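Local coordinates for isomaltodextranase (Arthrobacter globiformis, PDB 5AWO), which hydrolyses alpha-1,6-glucosidic linkages in polysaccharides such as dextran, releasing successive isomaltose units from the non-reducing chain ends, at residues A[312-321]-A[340-351]. Sequence-based numbering, arbitrary orientation.
Sequences ILDGDFMRAS and GSPLAIADTYQQ
The Phe-317 ring meets Ala-344 CB at its edge, in plane, 3.8 Å from CD1, while Asp-316 OD1, salt-bridged to Arg-265 and Arg-199, lies above one face, offset toward the rim. The Arg-319 guanidinium, its NH1 bonded to Asp-271 O, has Gln-351 NE2 at its edge, with the amide plane turned 40° away; Arg-319 NH2 and Gln-351 NE2, both donor atoms, stand 3.4 Å apart without a bond, and a water links NE to OE1. Asp-347, whose OD1 also bonds the Tyr-359 hydroxyl, grips two successive amides: OD1 takes Ala-320 N at 2.9 Å and OD2 takes Ser-321 N at 3.1 Å, each through its syn lone pair. An asparagine in its place would probably turn an NH2 toward one of these amides and leave that N-H without its acceptor. Ser-341 OG, anti to the backbone N (chi1 179°), receives Gly-315 N almost straight (178°) and donates to Pro-342 O. Ile-312 and Asp-262, the probable proton donor, have side chains about 5 Å apart. Bonds Met-318 N to Ala-344 O (2.8 Å) and Ala-346 N to Met-318 O (2.9 Å) form a single parallel bridge just past strand 312-314, closing the TIM barrel between its seventh and eighth strands, which helix 326-339 connects and strands 263-265 and 39-42 flank.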
# COMPACT_ATOMS: atom_id res chain seq x y z
N ILE A 312 -1.88 -0.51 0.37
CA ILE A 312 -0.70 0.31 0.10
C ILE A 312 0.34 -0.54 -0.63
O ILE A 312 0.68 -1.64 -0.19
CB ILE A 312 -0.14 0.91 1.40
CG1 ILE A 312 -1.10 1.95 1.98
CG2 ILE A 312 1.22 1.57 1.16
CD1 ILE A 312 -0.90 2.31 3.41
N LEU A 313 0.79 -0.07 -1.79
CA LEU A 313 1.81 -0.78 -2.56
C LEU A 313 3.21 -0.45 -2.05
O LEU A 313 3.54 0.70 -1.84
CB LEU A 313 1.66 -0.47 -4.04
CG LEU A 313 0.27 -0.65 -4.63
CD1 LEU A 313 0.28 -0.42 -6.14
CD2 LEU A 313 -0.34 -2.01 -4.31
N ASP A 314 4.00 -1.50 -1.86
CA ASP A 314 5.30 -1.41 -1.22
C ASP A 314 6.40 -1.65 -2.24
O ASP A 314 6.55 -2.76 -2.72
CB ASP A 314 5.33 -2.44 -0.08
CG ASP A 314 6.67 -2.55 0.65
OD1 ASP A 314 7.60 -1.78 0.40
OD2 ASP A 314 6.76 -3.48 1.50
N GLY A 315 7.16 -0.60 -2.55
CA GLY A 315 8.29 -0.69 -3.46
C GLY A 315 9.61 -1.04 -2.82
O GLY A 315 10.65 -0.89 -3.45
N ASP A 316 9.58 -1.52 -1.58
CA ASP A 316 10.74 -2.04 -0.87
C ASP A 316 11.64 -0.93 -0.36
O ASP A 316 11.12 0.07 0.17
CB ASP A 316 11.48 -3.15 -1.64
CG ASP A 316 12.19 -4.12 -0.72
OD1 ASP A 316 11.57 -4.52 0.30
OD2 ASP A 316 13.33 -4.55 -1.06
N PHE A 317 12.96 -1.06 -0.49
CA PHE A 317 13.89 -0.20 0.21
C PHE A 317 14.62 0.72 -0.74
O PHE A 317 14.96 0.31 -1.86
CB PHE A 317 14.95 -1.02 0.95
CG PHE A 317 14.35 -2.00 1.91
CD1 PHE A 317 13.40 -1.59 2.84
CD2 PHE A 317 14.75 -3.31 1.92
CE1 PHE A 317 12.83 -2.51 3.73
CE2 PHE A 317 14.20 -4.22 2.83
CZ PHE A 317 13.22 -3.83 3.71
N MET A 318 14.77 1.97 -0.31
CA MET A 318 15.56 2.96 -1.03
C MET A 318 17.02 2.89 -0.57
O MET A 318 17.32 3.03 0.61
CB MET A 318 15.00 4.37 -0.82
CG MET A 318 13.64 4.52 -1.45
SD MET A 318 12.98 6.19 -1.35
CE MET A 318 12.49 6.24 0.36
N ARG A 319 17.90 2.67 -1.55
CA ARG A 319 19.34 2.53 -1.29
C ARG A 319 20.03 3.66 -2.10
O ARG A 319 20.49 3.48 -3.24
CB ARG A 319 19.84 1.15 -1.66
CG ARG A 319 19.13 -0.00 -0.93
CD ARG A 319 19.89 -1.33 -1.06
NE ARG A 319 21.15 -1.20 -0.36
CZ ARG A 319 22.27 -1.87 -0.61
NH1 ARG A 319 22.31 -2.89 -1.46
NH2 ARG A 319 23.35 -1.52 0.06
N ALA A 320 19.98 4.86 -1.56
CA ALA A 320 20.34 6.06 -2.37
C ALA A 320 21.74 5.97 -2.94
O ALA A 320 21.99 6.35 -4.10
CB ALA A 320 20.19 7.33 -1.56
N SER A 321 22.69 5.50 -2.14
CA SER A 321 24.11 5.43 -2.52
C SER A 321 24.39 4.41 -3.61
O SER A 321 25.47 4.39 -4.20
CB SER A 321 24.98 5.06 -1.32
OG SER A 321 24.88 3.68 -1.05
N GLY A 340 2.38 6.27 -3.42
CA GLY A 340 1.87 6.15 -2.06
C GLY A 340 2.56 5.10 -1.23
O GLY A 340 2.06 4.67 -0.18
N SER A 341 3.73 4.68 -1.65
CA SER A 341 4.45 3.61 -0.99
C SER A 341 4.99 4.04 0.35
O SER A 341 5.23 5.22 0.58
CB SER A 341 5.64 3.21 -1.88
OG SER A 341 6.47 2.18 -1.35
N PRO A 342 5.28 3.07 1.22
CA PRO A 342 6.24 3.37 2.30
C PRO A 342 7.51 4.03 1.77
O PRO A 342 7.94 3.75 0.62
CB PRO A 342 6.60 1.99 2.85
CG PRO A 342 6.25 1.05 1.74
CD PRO A 342 5.00 1.63 1.15
N LEU A 343 8.09 4.89 2.59
CA LEU A 343 9.35 5.56 2.28
C LEU A 343 10.35 4.96 3.23
O LEU A 343 10.45 5.39 4.38
CB LEU A 343 9.22 7.09 2.43
CG LEU A 343 8.07 7.70 1.62
CD1 LEU A 343 7.95 9.19 1.90
CD2 LEU A 343 8.19 7.43 0.13
N ALA A 344 11.05 3.92 2.78
CA ALA A 344 11.89 3.08 3.59
C ALA A 344 13.35 3.29 3.21
O ALA A 344 13.83 2.77 2.17
CB ALA A 344 11.48 1.63 3.41
N ILE A 345 14.06 4.02 4.05
CA ILE A 345 15.49 4.26 3.85
C ILE A 345 16.26 3.02 4.29
O ILE A 345 16.02 2.52 5.40
CB ILE A 345 15.98 5.43 4.71
CG1 ILE A 345 15.25 6.72 4.36
CG2 ILE A 345 17.48 5.67 4.52
CD1 ILE A 345 15.47 7.84 5.35
N ALA A 346 17.16 2.52 3.44
CA ALA A 346 18.08 1.45 3.82
C ALA A 346 19.54 1.88 3.84
O ALA A 346 20.38 1.10 4.28
CB ALA A 346 17.90 0.21 2.95
N ASP A 347 19.88 3.08 3.37
CA ASP A 347 21.25 3.56 3.59
C ASP A 347 21.55 3.51 5.09
O ASP A 347 20.75 3.98 5.90
CB ASP A 347 21.39 5.01 3.12
CG ASP A 347 21.09 5.16 1.66
OD1 ASP A 347 19.89 5.20 1.28
OD2 ASP A 347 22.07 5.21 0.88
N THR A 348 22.72 2.98 5.42
CA THR A 348 23.24 3.07 6.78
C THR A 348 23.96 4.40 6.97
O THR A 348 24.18 5.16 6.02
CB THR A 348 24.28 1.97 7.05
OG1 THR A 348 25.41 2.23 6.23
CG2 THR A 348 23.75 0.58 6.76
N TYR A 349 24.39 4.68 8.20
CA TYR A 349 25.14 5.89 8.52
C TYR A 349 26.45 5.93 7.74
O TYR A 349 26.93 7.02 7.41
CB TYR A 349 25.37 6.03 10.05
CG TYR A 349 26.35 5.06 10.67
CD1 TYR A 349 27.70 5.38 10.80
CD2 TYR A 349 25.91 3.85 11.20
CE1 TYR A 349 28.59 4.48 11.37
CE2 TYR A 349 26.78 2.97 11.79
CZ TYR A 349 28.12 3.29 11.89
OH TYR A 349 28.99 2.39 12.47
N GLN A 350 27.01 4.78 7.39
CA GLN A 350 28.24 4.76 6.57
C GLN A 350 27.97 5.00 5.10
O GLN A 350 28.82 5.55 4.41
CB GLN A 350 29.00 3.45 6.70
CG GLN A 350 29.49 3.15 8.10
CD GLN A 350 28.61 2.14 8.79
OE1 GLN A 350 27.39 2.09 8.56
NE2 GLN A 350 29.23 1.31 9.61
N GLN A 351 26.80 4.58 4.62
CA GLN A 351 26.50 4.64 3.20
C GLN A 351 25.90 5.96 2.78
O GLN A 351 25.98 6.31 1.60
CB GLN A 351 25.49 3.54 2.83
CG GLN A 351 26.04 2.14 2.88
CD GLN A 351 24.96 1.07 2.93
OE1 GLN A 351 23.81 1.34 3.31
NE2 GLN A 351 25.31 -0.15 2.54
O HOH W 1 10.69 2.93 0.06
O HOH W 2 21.88 0.82 1.41
O HOH W 3 22.62 2.81 -0.23